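Local coordinates for protein hypothetical glycoside hydrolase (PDB 3TAW) that is of unknown function but belongs to a clan of carbohydrate-active proteins and probably adopts their five-bladed beta-propeller fold, at residues 303-308 against 334-339; 90-95 against 345-350. All coordinates share one frame; numbering follows the deposited sequence.

Contact 1. Residues 303-308 against 334-339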
loop_
_atom_site.group_PDB
_atom_site.type_symbol
_atom_site.label_atom_id
_atom_site.label_comp_id
_atom_site.label_asym_id
_atom_site.label_seq_id
_atom_site.Cartn_x
_atom_site.Cartn_y
_atom_site.Cartn_z
ATOM N N PRO A 303 -11.302 5.959 -13.023
ATOM C CA PRO A 303 -11.044 5.509 -11.653
ATOM C C PRO A 303 -12.316 5.031 -10.954
ATOM O O PRO A 303 -13.410 5.506 -11.271
ATOM C CB PRO A 303 -10.487 6.760 -10.970
ATOM C CG PRO A 303 -10.969 7.909 -11.777
ATOM C CD PRO A 303 -11.122 7.410 -13.177
ATOM N N PHE A 304 -12.171 4.087 -10.034
ATOM C CA PHE A 304 -13.311 3.563 -9.273
ATOM C C PHE A 304 -13.452 4.351 -7.969
ATOM O O PHE A 304 -14.445 4.210 -7.289
ATOM C CB PHE A 304 -13.201 2.074 -8.985
ATOM C CG PHE A 304 -12.188 1.717 -7.946
ATOM C CD1 PHE A 304 -10.862 1.564 -8.276
ATOM C CD2 PHE A 304 -12.563 1.504 -6.636
ATOM C CE1 PHE A 304 -9.925 1.249 -7.315
ATOM C CE2 PHE A 304 -11.637 1.164 -5.669
ATOM C CZ PHE A 304 -10.307 1.032 -6.012
ATOM N N LEU A 305 -12.463 5.177 -7.654
ATOM C CA LEU A 305 -12.493 6.044 -6.467
ATOM C C LEU A 305 -11.718 7.312 -6.806
ATOM O O LEU A 305 -10.645 7.224 -7.376
ATOM C CB LEU A 305 -11.841 5.343 -5.285
ATOM C CG LEU A 305 -12.051 5.920 -3.875
ATOM C CD1 LEU A 305 -13.485 5.666 -3.388
ATOM C CD2 LEU A 305 -11.035 5.294 -2.895
ATOM N N GLN A 306 -12.258 8.479 -6.457
ATOM C CA GLN A 306 -11.582 9.751 -6.724
ATOM C C GLN A 306 -11.793 10.704 -5.549
ATOM O O GLN A 306 -12.750 10.534 -4.788
ATOM C CB GLN A 306 -12.102 10.390 -8.031
ATOM C CG GLN A 306 -13.543 10.880 -7.966
ATOM C CD GLN A 306 -13.972 11.660 -9.216
ATOM O OE1 GLN A 306 -14.897 11.249 -9.898
ATOM N NE2 GLN A 306 -13.302 12.762 -9.514
ATOM N N PRO A 307 -10.882 11.673 -5.375
ATOM C CA PRO A 307 -11.092 12.648 -4.292
ATOM C C PRO A 307 -12.438 13.360 -4.430
ATOM O O PRO A 307 -12.766 13.899 -5.501
ATOM C CB PRO A 307 -9.921 13.600 -4.444
ATOM C CG PRO A 307 -8.853 12.772 -5.059
ATOM C CD PRO A 307 -9.586 11.892 -6.047
ATOM N N THR A 308 -13.203 13.348 -3.343
ATOM C CA THR A 308 -14.576 13.847 -3.333
ATOM C C THR A 308 -14.804 14.767 -2.146
ATOM O O THR A 308 -15.213 15.918 -2.326
ATOM C CB THR A 308 -15.559 12.680 -3.312
ATOM O OG1 THR A 308 -15.278 11.829 -4.450
ATOM C CG2 THR A 308 -17.017 13.171 -3.360
ATOM N N TRP A 334 -16.267 -5.955 1.895
ATOM C CA TRP A 334 -14.914 -5.469 1.675
ATOM C C TRP A 334 -14.759 -4.084 2.272
ATOM O O TRP A 334 -15.578 -3.208 2.007
ATOM C CB TRP A 334 -14.623 -5.384 0.197
ATOM C CG TRP A 334 -14.575 -6.692 -0.468
ATOM C CD1 TRP A 334 -15.588 -7.297 -1.133
ATOM C CD2 TRP A 334 -13.452 -7.573 -0.550
ATOM N NE1 TRP A 334 -15.182 -8.514 -1.616
ATOM C CE2 TRP A 334 -13.871 -8.706 -1.295
ATOM C CE3 TRP A 334 -12.151 -7.529 -0.062
ATOM C CZ2 TRP A 334 -13.031 -9.775 -1.557
ATOM C CZ3 TRP A 334 -11.301 -8.608 -0.337
ATOM C CH2 TRP A 334 -11.767 -9.713 -1.077
ATOM N N TYR A 335 -13.713 -3.914 3.078
ATOM C CA TYR A 335 -13.347 -2.643 3.661
ATOM C C TYR A 335 -12.015 -2.204 3.059
ATOM O O TYR A 335 -11.004 -2.901 3.188
ATOM C CB TYR A 335 -13.219 -2.769 5.182
ATOM C CG TYR A 335 -14.533 -3.049 5.867
ATOM C CD1 TYR A 335 -15.052 -4.339 5.917
ATOM C CD2 TYR A 335 -15.280 -2.022 6.435
ATOM C CE1 TYR A 335 -16.271 -4.593 6.530
ATOM C CE2 TYR A 335 -16.501 -2.269 7.051
ATOM C CZ TYR A 335 -16.994 -3.571 7.099
ATOM O OH TYR A 335 -18.236 -3.836 7.703
ATOM N N LEU A 336 -12.053 -1.068 2.379
ATOM C CA LEU A 336 -10.927 -0.476 1.651
ATOM C C LEU A 336 -10.443 0.767 2.395
ATOM O O LEU A 336 -11.224 1.673 2.622
ATOM C CB LEU A 336 -11.388 -0.073 0.243
ATOM C CG LEU A 336 -10.371 0.636 -0.638
ATOM C CD1 LEU A 336 -9.213 -0.323 -1.006
ATOM C CD2 LEU A 336 -11.033 1.237 -1.876
ATOM N N TYR A 337 -9.168 0.760 2.815
ATOM C CA TYR A 337 -8.561 1.845 3.584
ATOM C C TYR A 337 -7.597 2.604 2.686
ATOM O O TYR A 337 -6.783 1.992 1.988
ATOM C CB TYR A 337 -7.863 1.313 4.843
ATOM C CG TYR A 337 -8.905 0.723 5.768
ATOM C CD1 TYR A 337 -9.685 1.543 6.586
ATOM C CD2 TYR A 337 -9.202 -0.633 5.736
ATOM C CE1 TYR A 337 -10.691 1.009 7.381
ATOM C CE2 TYR A 337 -10.225 -1.177 6.525
ATOM C CZ TYR A 337 -10.960 -0.354 7.353
ATOM O OH TYR A 337 -11.984 -0.910 8.102
ATOM N N TYR A 338 -7.731 3.926 2.688
ATOM C CA TYR A 338 -6.950 4.745 1.807
ATOM C C TYR A 338 -6.477 6.029 2.472
ATOM O O TYR A 338 -7.114 6.551 3.413
ATOM C CB TYR A 338 -7.739 5.026 0.514
ATOM C CG TYR A 338 -9.083 5.719 0.670
ATOM C CD1 TYR A 338 -10.245 4.994 0.892
ATOM C CD2 TYR A 338 -9.192 7.094 0.537
ATOM C CE1 TYR A 338 -11.471 5.611 1.017
ATOM C CE2 TYR A 338 -10.415 7.737 0.656
ATOM C CZ TYR A 338 -11.548 6.989 0.881
ATOM O OH TYR A 338 -12.768 7.599 0.996
ATOM N N GLY A 339 -5.361 6.545 1.975
ATOM C CA GLY A 339 -4.835 7.826 2.428
ATOM C C GLY A 339 -5.636 8.944 1.770
ATOM O O GLY A 339 -6.033 8.828 0.604
#
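L305 carries its CG trans to the backbone N (chi1 -166°), which turns its branch toward the strand, and the second torsion aims CD2 at the ring of Y338. In Y338, CG stands between N and the carbonyl carbon (chi1 59°). This brings the ring alongside the loop, and its turn about CB-CG offers L305 a face. The meeting is a CH-pi contact, consistent with packing between neighbouring blades of the five-bladed beta-propeller expected for this family. The loop 303-308 follows strand 296-299, and residues 334-339 lie on strand 333-340, the middle strand of an antiparallel three-stranded sheet.

CD2 of L305 is 3.9 Å from the centroid of the Y338 ring and only 11° off its normal. It therefore sits almost exactly over the middle of the face. The leucine branch lies aslant the tyrosine. Y338 is held at its far end as well: its OH is hydrogen-bonded to the carboxylate of E312. The other oxygen of E312 bonds to the backbone N of T308, so one acidic residue links loop and strand.

Beside this contact lies a purely apolar one. F304 and L336 reach toward each other. CD2 of L336 lies at the edge of the F304 ring, near its plane, 3.8 Å from CE2 of F304. The same L336 CD2 lies 4.2 Å from CD2 of L305, so one methyl touches both loop residues. CB of L305 rests over the rim of one face of the F304 ring.

F304 and L305 both make backbone hydrogen bonds with A283 of strand 281-288, while L305 also touches V322 and V324 of strand 322-330. L305 thus bridges two sheets. Further along the loop, T308 OG1 donates to Q306 O at 2.9 Å, approaching from above the carbonyl plane.

Contact 2. Residues 90-95 against 345-350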
loop_
_atom_site.group_PDB
_atom_site.type_symbol
_atom_site.label_atom_id
_atom_site.label_comp_id
_atom_site.label_asym_id
_atom_site.label_seq_id
_atom_site.Cartn_x
_atom_site.Cartn_y
_atom_site.Cartn_z
ATOM N N ASP A 90 -16.088 -3.015 13.495
ATOM C CA ASP A 90 -17.086 -2.579 12.515
ATOM C C ASP A 90 -16.458 -1.956 11.258
ATOM O O ASP A 90 -17.176 -1.584 10.323
ATOM C CB ASP A 90 -18.154 -1.657 13.145
ATOM C CG ASP A 90 -17.609 -0.307 13.616
ATOM O OD1 ASP A 90 -16.418 0.057 13.393
ATOM O OD2 ASP A 90 -18.421 0.440 14.233
ATOM N N GLY A 91 -15.124 -1.837 11.233
ATOM C CA GLY A 91 -14.421 -1.261 10.098
ATOM C C GLY A 91 -14.382 0.251 10.041
ATOM O O GLY A 91 -13.754 0.817 9.138
ATOM N N ILE A 92 -15.037 0.914 11.002
ATOM C CA ILE A 92 -15.246 2.358 10.975
ATOM C C ILE A 92 -14.688 3.038 12.203
ATOM O O ILE A 92 -13.976 4.026 12.079
ATOM C CB ILE A 92 -16.742 2.683 10.856
ATOM C CG1 ILE A 92 -17.250 2.311 9.459
ATOM C CG2 ILE A 92 -17.032 4.152 11.193
ATOM C CD1 ILE A 92 -18.787 2.251 9.385
ATOM N N HIS A 93 -15.021 2.509 13.384
ATOM C CA HIS A 93 -14.544 3.029 14.656
ATOM C C HIS A 93 -13.325 2.230 15.116
ATOM O O HIS A 93 -13.405 1.023 15.265
ATOM C CB HIS A 93 -15.663 2.927 15.692
ATOM C CG HIS A 93 -16.889 3.700 15.317
ATOM N ND1 HIS A 93 -17.997 3.106 14.753
ATOM C CD2 HIS A 93 -17.153 5.026 15.363
ATOM C CE1 HIS A 93 -18.904 4.035 14.496
ATOM N NE2 HIS A 93 -18.424 5.206 14.871
ATOM N N PHE A 94 -12.224 2.932 15.362
ATOM C CA PHE A 94 -10.944 2.319 15.685
ATOM C C PHE A 94 -10.462 2.669 17.057
ATOM O O PHE A 94 -10.599 3.812 17.515
ATOM C CB PHE A 94 -9.884 2.736 14.653
ATOM C CG PHE A 94 -10.041 2.018 13.363
ATOM C CD1 PHE A 94 -10.962 2.453 12.431
ATOM C CD2 PHE A 94 -9.343 0.848 13.120
ATOM C CE1 PHE A 94 -11.161 1.741 11.253
ATOM C CE2 PHE A 94 -9.502 0.144 11.942
ATOM C CZ PHE A 94 -10.433 0.587 11.006
ATOM N N GLU A 95 -9.878 1.672 17.692
ATOM C CA GLU A 95 -9.180 1.828 18.965
ATOM C C GLU A 95 -7.677 1.801 18.673
ATOM O O GLU A 95 -7.156 0.813 18.120
ATOM C CB GLU A 95 -9.571 0.691 19.871
ATOM C CG GLU A 95 -8.918 0.728 21.236
ATOM C CD GLU A 95 -9.555 -0.287 22.172
ATOM O OE1 GLU A 95 -9.250 -1.490 22.033
ATOM O OE2 GLU A 95 -10.360 0.147 23.023
ATOM N N VAL A 345 -6.711 8.995 7.135
ATOM C CA VAL A 345 -7.168 7.695 6.663
ATOM C C VAL A 345 -8.697 7.691 6.551
ATOM O O VAL A 345 -9.398 8.130 7.471
ATOM C CB VAL A 345 -6.719 6.564 7.581
ATOM C CG1 VAL A 345 -7.303 5.211 7.087
ATOM C CG2 VAL A 345 -5.179 6.527 7.655
ATOM N N ALA A 346 -9.193 7.166 5.441
ATOM C CA ALA A 346 -10.627 6.961 5.213
ATOM C C ALA A 346 -10.927 5.514 4.804
ATOM O O ALA A 346 -10.006 4.755 4.461
ATOM C CB ALA A 346 -11.176 7.951 4.153
ATOM N N VAL A 347 -12.209 5.146 4.929
ATOM C CA VAL A 347 -12.723 3.826 4.574
ATOM C C VAL A 347 -13.853 3.936 3.532
ATOM O O VAL A 347 -14.658 4.866 3.554
ATOM C CB VAL A 347 -13.197 3.029 5.823
ATOM C CG1 VAL A 347 -14.461 3.639 6.462
ATOM C CG2 VAL A 347 -13.390 1.549 5.477
ATOM N N ALA A 348 -13.891 2.981 2.615
ATOM C CA ALA A 348 -15.051 2.763 1.753
ATOM C C ALA A 348 -15.384 1.260 1.822
ATOM O O ALA A 348 -14.502 0.416 2.041
ATOM C CB ALA A 348 -14.775 3.221 0.294
ATOM N N VAL A 349 -16.659 0.938 1.645
ATOM C CA VAL A 349 -17.162 -0.419 1.898
ATOM C C VAL A 349 -17.911 -0.886 0.674
ATOM O O VAL A 349 -18.600 -0.095 0.029
ATOM C CB VAL A 349 -18.038 -0.460 3.170
ATOM C CG1 VAL A 349 -18.466 -1.895 3.517
ATOM C CG2 VAL A 349 -17.273 0.144 4.345
ATOM N N SER A 350 -17.707 -2.145 0.298
ATOM C CA SER A 350 -18.446 -2.759 -0.809
ATOM C C SER A 350 -19.004 -4.132 -0.434
ATOM O O SER A 350 -18.398 -4.870 0.340
ATOM C CB SER A 350 -17.533 -2.944 -2.014
ATOM O OG SER A 350 -18.234 -3.604 -3.070
#
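V347 meets the loop 90-95 by van der Waals contact alone, at G91 and I92. Both methyls of V347 lie beside the carbonyl oxygen of G91: CG2 is 3.8 Å and CG1 4.0 Å from G91 O. The torsion at V347 (chi1 69°) sets CG1 between the backbone N and the carbonyl carbon and leaves CG2 trans to the N. V347 CG1 is also 4.3 Å from I92 CG1.

No hydrogen bond joins the two segments, but G91 O does accept one from the hydroxyl of Y337, on the strand next to 345-350. V347 O accepts a hydrogen bond from ND2 of N24.

The remaining hydrogen bonds shape the loop itself. D90 OD1 takes two: H93 N at 2.8 Å on its syn lone pair, and I92 N at 2.9 Å from above the carboxylate plane. D90 OD2 takes H93 ND1 at 2.7 Å in a nearly straight bond (175°), also on a syn lone pair, and lies in the imidazole plane. Three bonds thus hold the carboxylate and fix the rotation of the ring. CG2 of I92 lies over the centre of one face of that ring. The hydroxyl of S88, just before the loop, bonds with the backbone N of D90 and of G91 and with H93 O.

D90 OD1 to I92 N closes an Asx turn, and D90 OD1 to H93 N, three residues on, makes an Asx motif. Both lie within the loop joining strands 81-88 and 95-96 of one antiparallel sheet. This loop rests on the edge strand 344-350 of another, as between blades of a beta-propeller.

The centres of contact 1 and contact 2 are about 11 Å apart. Both use the three-stranded sheet 322-350, where strands 333-340 and 344-350 are consecutive neighbours. The chain order is 90-95, 303-308, 334-339, 345-350. Contact 2 therefore joins remote parts of the chain, and contact 1 falls between its two halves. W334 N bonds to S350 O (2.9 Å) across the hairpin. On the face away from L336 and Y338, Y337 CE1 packs 3.3 Å from V347 CG2, and Y335 CE2 lies 3.4 Å from D90 O. The sheet is thus gripped from both faces, by loop 303-308 and by loop 90-95.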